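GlcNAc Inducible Gene 2, GIG2 (Candida albicans, PDB 6AKZ) binds iron and is probably an oxygenase of the DUF1479 family, in the cupin clan. Local coordinates at residues C87-N92 with S345-H350; Q257-L262 with V369-Q374. All blocks are in the same frame, centred on the assembly; numbering follows the deposited sequence.

In the fold
Read from the N terminus, the chain, after strand 63-65, lays down residues 87-92 next to that edge strand of a mixed sheet, then runs through the metal ligands H192 and D194 before reaching 257-262. Some 250 residues separate 87-92 from 345-350, and contact 1 closes that long excursion. Contact 2 closes a second loop, from 257-262 to 369-374, which crosses the first because the four segments alternate along the chain. Strands 346-350 and 256-261 are neighbours in the sheet: the pairs W349 O with Q257 N and V347 N with W259 O are probable hydrogen bonds. Four consecutive strands are thereby tied side by side, with the iron close to W349 and Q257.

Contact 1: residues C87-N92 with S345-H350; sequences CLMIEN and SFVFWH
I90 and F348 meet on one face of an antiparallel strand pair, the CD1 methyl of I90 lying 4.0 Å from F348 CE2, at the edge of the ring and in its plane. CG1 of I90 sets out beside the backbone N, and the extended chi2 (171°) carries CD1 on to that edge. One face of the same ring carries F346 CE1, so F348 is bounded by its own strand as well as by 87-91. On the other face of the sheet M89 bends at its thioether to bring CE within 3.8 Å of V347 CG2, and C87 CB faces W349 CB. Between the two layers run four backbone bonds, in the reciprocal pairs L88-F348 and I90-F346; that from F348 N to L88 O is nearly straight, at 177°.

Packing gives way to water at the S345 end. There the OG of S345 stands 3.7 Å from E91 CG, and its hydrogen-bonded links to 87-92 run through two waters. One water, 2.7 Å from S345 OG, donates to E91 OE2; the second also binds S345 OG and accepts from the backbone N of N92. The side-chain ND2 of N92 hydrogen-bonds D65 OD1.

Strand 63-65 flanks 87-91 and strand 256-261 flanks 346-350, while helix 143-153 packs against F346 and F348 through I148 and F149.

Contact 2: residues Q257-L262 with V369-Q374; sequences QGWLAL and VLYYGQ
V369 presses its CG1 methyl over one face of the W259 indole, 3.6 Å from the centroid of the six-membered ring, in a CH-pi contact. Y371 meets the same indole in an offset edge-to-face pair, the W259 edge toward the phenol face, with planes at 79° and W259 CD1 3.6 Å from Y371 CE1. Their polar ends share a water, which accepts a weak bond from W259 NE1 and also binds Y371 OH; the phenol has R179 as a further partner.

L260 and L370 form a reciprocal hydrogen-bonded pair, whereas W259 and A261 turn their backbone bonds to V347 and S345 of the next segment. The pairing is consistent with the double-stranded beta-helix of the cupin clan, in which related oxygenases hold iron. Beyond Y371 the strand ends, yet Y372 N still donates to G258 O over 2.9 Å. This donor lies well above the carbonyl plane, 46° out of it, and Y372 O, a second acceptor, lies 3.1 Å from G258 O.

Farther along, the Y372 hydroxyl and G373 O both engage NE2 of Q171. The Q257 side chain leaves the backbone pointing away from 369-374, and its NE2 donates to OD2 of the iron ligand D194, a second-shell bond that probably helps orient that carboxylate.

Contact 1: residues C87-N92 with S345-H350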
ATOM      1  N   CYS A  87       0.611   8.126   7.317  1.00 12.72           N
ATOM      2  CA  CYS A  87       1.940   7.501   7.410  1.00 13.08           C
ATOM      3  C   CYS A  87       2.322   7.560   8.912  1.00 11.99           C
ATOM      4  O   CYS A  87       1.734   8.309   9.713  1.00 10.99           O
ATOM      5  CB  CYS A  87       2.999   8.203   6.505  1.00 12.82           C
ATOM      6  SG  CYS A  87       2.994   9.992   6.760  1.00 14.03           S
ATOM      7  N   LEU A  88       3.234   6.731   9.271  1.00 11.68           N
ATOM      8  CA  LEU A  88       3.732   6.588  10.648  1.00 11.08           C
ATOM      9  C   LEU A  88       5.110   5.968  10.637  1.00 11.75           C
ATOM     10  O   LEU A  88       5.311   4.949   9.988  1.00 13.27           O
ATOM     11  CB  LEU A  88       2.776   5.685  11.430  1.00 11.93           C
ATOM     12  CG  LEU A  88       3.180   5.380  12.893  1.00 12.35           C
ATOM     13  CD1 LEU A  88       3.229   6.626  13.778  1.00 13.62           C
ATOM     14  CD2 LEU A  88       2.084   4.458  13.449  1.00 14.79           C
ATOM     15  N   MET A  89       6.022   6.493  11.450  1.00 10.71           N
ATOM     16  CA  MET A  89       7.283   5.886  11.739  1.00 11.62           C
ATOM     17  C   MET A  89       7.280   5.457  13.217  1.00 11.28           C
ATOM     18  O   MET A  89       7.008   6.262  14.094  1.00 11.04           O
ATOM     19  CB  MET A  89       8.427   6.850  11.430  1.00 12.41           C
ATOM     20  CG  MET A  89       9.828   6.346  11.947  1.00 13.98           C
ATOM     21  SD  MET A  89      11.135   7.589  11.663  1.00 15.76           S
ATOM     22  CE  MET A  89      11.267   7.553   9.932  1.00 16.05           C
ATOM     23  N   ILE A  90       7.487   4.192  13.457  1.00 11.47           N
ATOM     24  CA  ILE A  90       7.559   3.620  14.817  1.00 10.73           C
ATOM     25  C   ILE A  90       8.984   3.310  15.105  1.00 12.84           C
ATOM     26  O   ILE A  90       9.637   2.457  14.429  1.00 12.23           O
ATOM     27  CB  ILE A  90       6.713   2.361  14.891  1.00 12.05           C
ATOM     28  CG1 ILE A  90       5.275   2.608  14.427  1.00 13.05           C
ATOM     29  CG2 ILE A  90       6.781   1.761  16.299  1.00 12.90           C
ATOM     30  CD1 ILE A  90       4.467   1.342  14.285  1.00 14.50           C
ATOM     31  N   GLU A  91       9.542   3.962  16.085  1.00 13.62           N
ATOM     32  CA  GLU A  91      10.970   3.786  16.409  1.00 14.77           C
ATOM     33  C   GLU A  91      11.263   2.627  17.363  1.00 15.19           C
ATOM     34  O   GLU A  91      10.427   2.281  18.141  1.00 14.60           O
ATOM     35  CB  GLU A  91      11.518   5.081  16.972  1.00 17.52           C
ATOM     36  CG  GLU A  91      11.591   6.119  15.885  1.00 21.32           C
ATOM     37  CD  GLU A  91      12.558   7.255  16.179  1.00 26.27           C
ATOM     38  OE1 GLU A  91      12.110   8.059  17.021  1.00 24.03           O
ATOM     39  OE2 GLU A  91      13.686   7.352  15.540  1.00 31.31           O
ATOM     40  N   ASN A  92      12.403   1.950  17.203  1.00 15.53           N
ATOM     41  CA  ASN A  92      12.896   1.028  18.182  1.00 15.55           C
ATOM     42  C   ASN A  92      12.040  -0.245  18.273  1.00 15.63           C
ATOM     43  O   ASN A  92      11.808  -0.817  19.334  1.00 16.20           O
ATOM     44  CB  ASN A  92      13.040   1.705  19.581  1.00 19.71           C
ATOM     45  CG  ASN A  92      14.041   2.878  19.608  1.00 20.58           C
ATOM     46  OD1 ASN A  92      15.164   2.785  19.148  1.00 27.78           O
ATOM     47  ND2 ASN A  92      13.665   3.924  20.247  1.00 26.08           N
ATOM     48  N   SER A 345      13.571   0.844  13.105  1.00 12.61           N
ATOM     49  CA  SER A 345      12.296   1.524  12.949  1.00 14.01           C
ATOM     50  C   SER A 345      11.522   0.872  11.820  1.00 15.20           C
ATOM     51  O   SER A 345      12.074   0.242  10.946  1.00 12.60           O
ATOM     52  CB  SER A 345      12.456   2.999  12.573  1.00 13.57           C
ATOM     53  OG  SER A 345      13.096   3.646  13.660  1.00 16.13           O
ATOM     54  N   PHE A 346      10.212   1.009  11.909  1.00 12.78           N
ATOM     55  CA  PHE A 346       9.284   0.522  10.892  1.00 11.09           C
ATOM     56  C   PHE A 346       8.525   1.715  10.374  1.00 10.67           C
ATOM     57  O   PHE A 346       8.022   2.505  11.188  1.00 12.72           O
ATOM     58  CB  PHE A 346       8.386  -0.575  11.401  1.00 11.57           C
ATOM     59  CG  PHE A 346       7.877  -1.467  10.342  1.00 10.57           C
ATOM     60  CD1 PHE A 346       6.796  -1.077   9.554  1.00 10.58           C
ATOM     61  CD2 PHE A 346       8.505  -2.647  10.031  1.00 10.60           C
ATOM     62  CE1 PHE A 346       6.376  -1.856   8.539  1.00 11.70           C
ATOM     63  CE2 PHE A 346       8.056  -3.442   9.008  1.00 10.31           C
ATOM     64  CZ  PHE A 346       7.029  -3.054   8.256  1.00 11.34           C
ATOM     65  N   VAL A 347       8.375   1.808   9.037  1.00 10.14           N
ATOM     66  CA  VAL A 347       7.662   2.884   8.417  1.00  9.95           C
ATOM     67  C   VAL A 347       6.450   2.287   7.667  1.00 10.79           C
ATOM     68  O   VAL A 347       6.625   1.408   6.821  1.00 10.36           O
ATOM     69  CB  VAL A 347       8.534   3.750   7.508  1.00 10.89           C
ATOM     70  CG1 VAL A 347       7.721   4.667   6.600  1.00 11.90           C
ATOM     71  CG2 VAL A 347       9.564   4.517   8.340  1.00 11.18           C
ATOM     72  N   PHE A 348       5.289   2.844   7.930  1.00  9.72           N
ATOM     73  CA  PHE A 348       4.002   2.473   7.265  1.00 10.00           C
ATOM     74  C   PHE A 348       3.458   3.656   6.474  1.00 11.92           C
ATOM     75  O   PHE A 348       3.503   4.806   6.928  1.00 10.97           O
ATOM     76  CB  PHE A 348       2.929   2.145   8.290  1.00 11.27           C
ATOM     77  CG  PHE A 348       3.065   0.838   8.953  1.00 11.76           C
ATOM     78  CD1 PHE A 348       2.819  -0.316   8.240  1.00 12.96           C
ATOM     79  CD2 PHE A 348       3.399   0.750  10.319  1.00 13.98           C
ATOM     80  CE1 PHE A 348       2.919  -1.592   8.811  1.00 14.29           C
ATOM     81  CE2 PHE A 348       3.517  -0.535  10.894  1.00 13.18           C
ATOM     82  CZ  PHE A 348       3.276  -1.681  10.143  1.00 12.20           C
ATOM     83  N   TRP A 349       2.876   3.397   5.316  1.00 12.04           N
ATOM     84  CA  TRP A 349       2.053   4.364   4.705  1.00 10.82           C
ATOM     85  C   TRP A 349       0.803   3.695   4.088  1.00 10.76           C
ATOM     86  O   TRP A 349       0.800   2.564   3.559  1.00  9.84           O
ATOM     87  CB  TRP A 349       2.750   5.276   3.709  1.00 10.11           C
ATOM     88  CG  TRP A 349       3.352   4.612   2.495  1.00 12.30           C
ATOM     89  CD1 TRP A 349       2.830   4.611   1.248  1.00 12.89           C
ATOM     90  CD2 TRP A 349       4.568   3.853   2.430  1.00 11.43           C
ATOM     91  NE1 TRP A 349       3.661   3.861   0.346  1.00 13.39           N
ATOM     92  CE2 TRP A 349       4.768   3.471   1.053  1.00 12.84           C
ATOM     93  CE3 TRP A 349       5.553   3.511   3.372  1.00 12.05           C
ATOM     94  CZ2 TRP A 349       5.895   2.765   0.625  1.00 12.61           C
ATOM     95  CZ3 TRP A 349       6.669   2.741   2.940  1.00 14.03           C
ATOM     96  CH2 TRP A 349       6.826   2.386   1.607  1.00 13.19           C
ATOM     97  N   HIS A 350      -0.278   4.443   4.154  1.00 10.26           N
ATOM     98  CA  HIS A 350      -1.588   4.044   3.562  1.00 11.02           C
ATOM     99  C   HIS A 350      -1.485   3.789   2.064  1.00 11.32           C
ATOM    100  O   HIS A 350      -0.731   4.429   1.346  1.00 11.07           O
ATOM    101  CB  HIS A 350      -2.672   5.069   3.849  1.00 10.72           C
ATOM    102  CG  HIS A 350      -4.064   4.586   3.629  1.00 10.33           C
ATOM    103  ND1 HIS A 350      -4.696   4.656   2.411  1.00 11.49           N
ATOM    104  CD2 HIS A 350      -5.003   4.175   4.511  1.00 11.49           C
ATOM    105  CE1 HIS A 350      -5.944   4.244   2.530  1.00 12.44           C
ATOM    106  NE2 HIS A 350      -6.153   3.937   3.803  1.00 12.71           N
TER
HETATM  107  O   HOH W   1      13.726   6.152  13.029  1.00 14.37           O
HETATM  108  O   HOH W   2      14.713   2.729  15.689  1.00 18.09           O

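Contact 2: residues Q257-L262 with V369-Q374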
ATOM      1  N   GLN A 257       1.416  -0.037   2.959  1.00  9.96           N
ATOM      2  CA  GLN A 257       2.764  -0.438   2.528  1.00 10.82           C
ATOM      3  C   GLN A 257       3.672  -0.134   3.707  1.00 10.79           C
ATOM      4  O   GLN A 257       3.368   0.676   4.578  1.00 10.05           O
ATOM      5  CB  GLN A 257       3.261   0.365   1.352  1.00 12.99           C
ATOM      6  CG  GLN A 257       2.477   0.130   0.038  1.00 13.72           C
ATOM      7  CD  GLN A 257       3.161   0.749  -1.177  1.00 17.37           C
ATOM      8  OE1 GLN A 257       4.342   0.528  -1.372  1.00 18.80           O
ATOM      9  NE2 GLN A 257       2.411   1.423  -2.043  1.00 15.87           N
ATOM     10  N   GLY A 258       4.782  -0.813   3.727  1.00  9.73           N
ATOM     11  CA  GLY A 258       5.726  -0.675   4.825  1.00  9.30           C
ATOM     12  C   GLY A 258       7.098  -1.214   4.624  1.00 10.03           C
ATOM     13  O   GLY A 258       7.296  -2.062   3.729  1.00  9.12           O
ATOM     14  N   TRP A 259       7.984  -0.861   5.540  1.00  9.74           N
ATOM     15  CA  TRP A 259       9.272  -1.531   5.607  1.00 10.18           C
ATOM     16  C   TRP A 259       9.986  -1.309   6.894  1.00  9.70           C
ATOM     17  O   TRP A 259       9.636  -0.358   7.683  1.00  9.30           O
ATOM     18  CB  TRP A 259      10.169  -1.041   4.468  1.00 10.33           C
ATOM     19  CG  TRP A 259      10.304   0.428   4.198  1.00  9.01           C
ATOM     20  CD1 TRP A 259       9.845   1.056   3.061  1.00 10.04           C
ATOM     21  CD2 TRP A 259      11.031   1.458   4.934  1.00  9.57           C
ATOM     22  NE1 TRP A 259      10.226   2.387   3.059  1.00 10.13           N
ATOM     23  CE2 TRP A 259      10.963   2.658   4.153  1.00 11.55           C
ATOM     24  CE3 TRP A 259      11.723   1.490   6.142  1.00 10.15           C
ATOM     25  CZ2 TRP A 259      11.492   3.853   4.575  1.00 11.43           C
ATOM     26  CZ3 TRP A 259      12.286   2.681   6.568  1.00 11.93           C
ATOM     27  CH2 TRP A 259      12.168   3.838   5.802  1.00 11.11           C
ATOM     28  N   LEU A 260      10.881  -2.237   7.150  1.00 10.42           N
ATOM     29  CA  LEU A 260      11.772  -2.236   8.322  1.00 10.93           C
ATOM     30  C   LEU A 260      13.108  -1.661   7.939  1.00 11.63           C
ATOM     31  O   LEU A 260      13.733  -2.131   6.973  1.00 10.43           O
ATOM     32  CB  LEU A 260      11.962  -3.654   8.886  1.00 12.49           C
ATOM     33  CG  LEU A 260      12.996  -3.858  10.048  1.00 11.82           C
ATOM     34  CD1 LEU A 260      12.429  -3.217  11.278  1.00 13.23           C
ATOM     35  CD2 LEU A 260      13.165  -5.335  10.242  1.00 13.73           C
ATOM     36  N   ALA A 261      13.573  -0.677   8.683  1.00 10.90           N
ATOM     37  CA  ALA A 261      14.884  -0.034   8.467  1.00 11.94           C
ATOM     38  C   ALA A 261      16.073  -0.906   8.878  1.00 12.44           C
ATOM     39  O   ALA A 261      16.173  -1.316  10.032  1.00 11.70           O
ATOM     40  CB  ALA A 261      14.960   1.308   9.228  1.00 10.87           C
ATOM     41  N   LEU A 262      16.964  -1.184   7.931  1.00 13.69           N
ATOM     42  CA  LEU A 262      18.180  -1.998   8.162  1.00 13.48           C
ATOM     43  C   LEU A 262      19.414  -1.073   8.227  1.00 14.16           C
ATOM     44  O   LEU A 262      20.552  -1.552   8.401  1.00 13.88           O
ATOM     45  CB  LEU A 262      18.350  -2.967   7.004  1.00 13.97           C
ATOM     46  CG  LEU A 262      17.196  -3.952   6.767  1.00 13.33           C
ATOM     47  CD1 LEU A 262      17.529  -4.817   5.546  1.00 15.58           C
ATOM     48  CD2 LEU A 262      16.929  -4.730   8.029  1.00 12.60           C
ATOM     49  N   VAL A 369      16.352  -1.373   3.322  1.00 11.78           N
ATOM     50  CA  VAL A 369      15.109  -1.704   3.951  1.00 12.75           C
ATOM     51  C   VAL A 369      14.629  -3.077   3.540  1.00 12.69           C
ATOM     52  O   VAL A 369      14.980  -3.625   2.485  1.00 12.20           O
ATOM     53  CB  VAL A 369      14.005  -0.656   3.733  1.00 12.66           C
ATOM     54  CG1 VAL A 369      14.457   0.722   4.147  1.00 12.64           C
ATOM     55  CG2 VAL A 369      13.464  -0.659   2.306  1.00 13.00           C
ATOM     56  N   LEU A 370      13.757  -3.607   4.378  1.00 12.14           N
ATOM     57  CA  LEU A 370      13.090  -4.897   4.085  1.00 13.48           C
ATOM     58  C   LEU A 370      11.606  -4.603   4.001  1.00 12.80           C
ATOM     59  O   LEU A 370      11.026  -4.140   4.982  1.00 12.23           O
ATOM     60  CB  LEU A 370      13.392  -5.820   5.237  1.00 14.04           C
ATOM     61  CG  LEU A 370      12.926  -7.306   5.308  1.00 17.07           C
ATOM     62  CD1 LEU A 370      13.804  -7.904   6.404  1.00 17.46           C
ATOM     63  CD2 LEU A 370      11.471  -7.364   5.754  1.00 17.95           C
ATOM     64  N   TYR A 371      11.071  -4.743   2.805  1.00 13.00           N
ATOM     65  CA  TYR A 371       9.679  -4.437   2.514  1.00 12.36           C
ATOM     66  C   TYR A 371       8.758  -5.467   3.127  1.00 12.04           C
ATOM     67  O   TYR A 371       8.985  -6.668   2.959  1.00 12.79           O
ATOM     68  CB  TYR A 371       9.382  -4.353   1.019  1.00 12.50           C
ATOM     69  CG  TYR A 371      10.029  -3.087   0.399  1.00 15.06           C
ATOM     70  CD1 TYR A 371       9.371  -1.877   0.386  1.00 16.30           C
ATOM     71  CD2 TYR A 371      11.328  -3.140  -0.069  1.00 17.18           C
ATOM     72  CE1 TYR A 371       9.981  -0.714  -0.128  1.00 18.48           C
ATOM     73  CE2 TYR A 371      11.925  -1.985  -0.603  1.00 18.86           C
ATOM     74  CZ  TYR A 371      11.273  -0.792  -0.620  1.00 20.00           C
ATOM     75  OH  TYR A 371      11.893   0.370  -1.105  1.00 21.28           O
ATOM     76  N   TYR A 372       7.711  -4.980   3.796  1.00 11.03           N
ATOM     77  CA  TYR A 372       6.663  -5.848   4.406  1.00 10.20           C
ATOM     78  C   TYR A 372       5.442  -4.998   4.635  1.00 10.17           C
ATOM     79  O   TYR A 372       5.530  -4.051   5.415  1.00 10.04           O
ATOM     80  CB  TYR A 372       7.244  -6.514   5.697  1.00 10.94           C
ATOM     81  CG  TYR A 372       6.334  -7.527   6.334  1.00 11.46           C
ATOM     82  CD1 TYR A 372       5.618  -8.461   5.525  1.00 12.12           C
ATOM     83  CD2 TYR A 372       6.300  -7.678   7.723  1.00 12.12           C
ATOM     84  CE1 TYR A 372       4.802  -9.425   6.135  1.00 11.72           C
ATOM     85  CE2 TYR A 372       5.430  -8.602   8.315  1.00 12.36           C
ATOM     86  CZ  TYR A 372       4.701  -9.446   7.511  1.00 12.08           C
ATOM     87  OH  TYR A 372       3.837 -10.380   8.040  1.00 12.05           O
ATOM     88  N   GLY A 373       4.313  -5.311   3.943  1.00 10.46           N
ATOM     89  CA  GLY A 373       3.107  -4.587   3.942  1.00 11.84           C
ATOM     90  C   GLY A 373       2.094  -5.289   4.770  1.00 11.25           C
ATOM     91  O   GLY A 373       2.262  -6.468   5.159  1.00 11.90           O
ATOM     92  N   GLN A 374       1.016  -4.554   5.072  1.00 10.24           N
ATOM     93  CA  GLN A 374      -0.120  -5.168   5.694  1.00 10.35           C
ATOM     94  C   GLN A 374      -1.080  -5.756   4.689  1.00 10.75           C
ATOM     95  O   GLN A 374      -1.588  -5.029   3.832  1.00 10.99           O
ATOM     96  CB  GLN A 374      -0.837  -4.094   6.538  1.00 11.09           C
ATOM     97  CG  GLN A 374      -2.056  -4.663   7.267  1.00 12.85           C
ATOM     98  CD  GLN A 374      -2.585  -3.692   8.289  1.00 14.02           C
ATOM     99  OE1 GLN A 374      -3.192  -2.738   7.945  1.00 13.89           O
ATOM    100  NE2 GLN A 374      -2.423  -4.014   9.595  1.00 14.05           N
TER
HETATM  101  O   HOH W   3      10.897   3.022  -0.127  1.00  9.93           O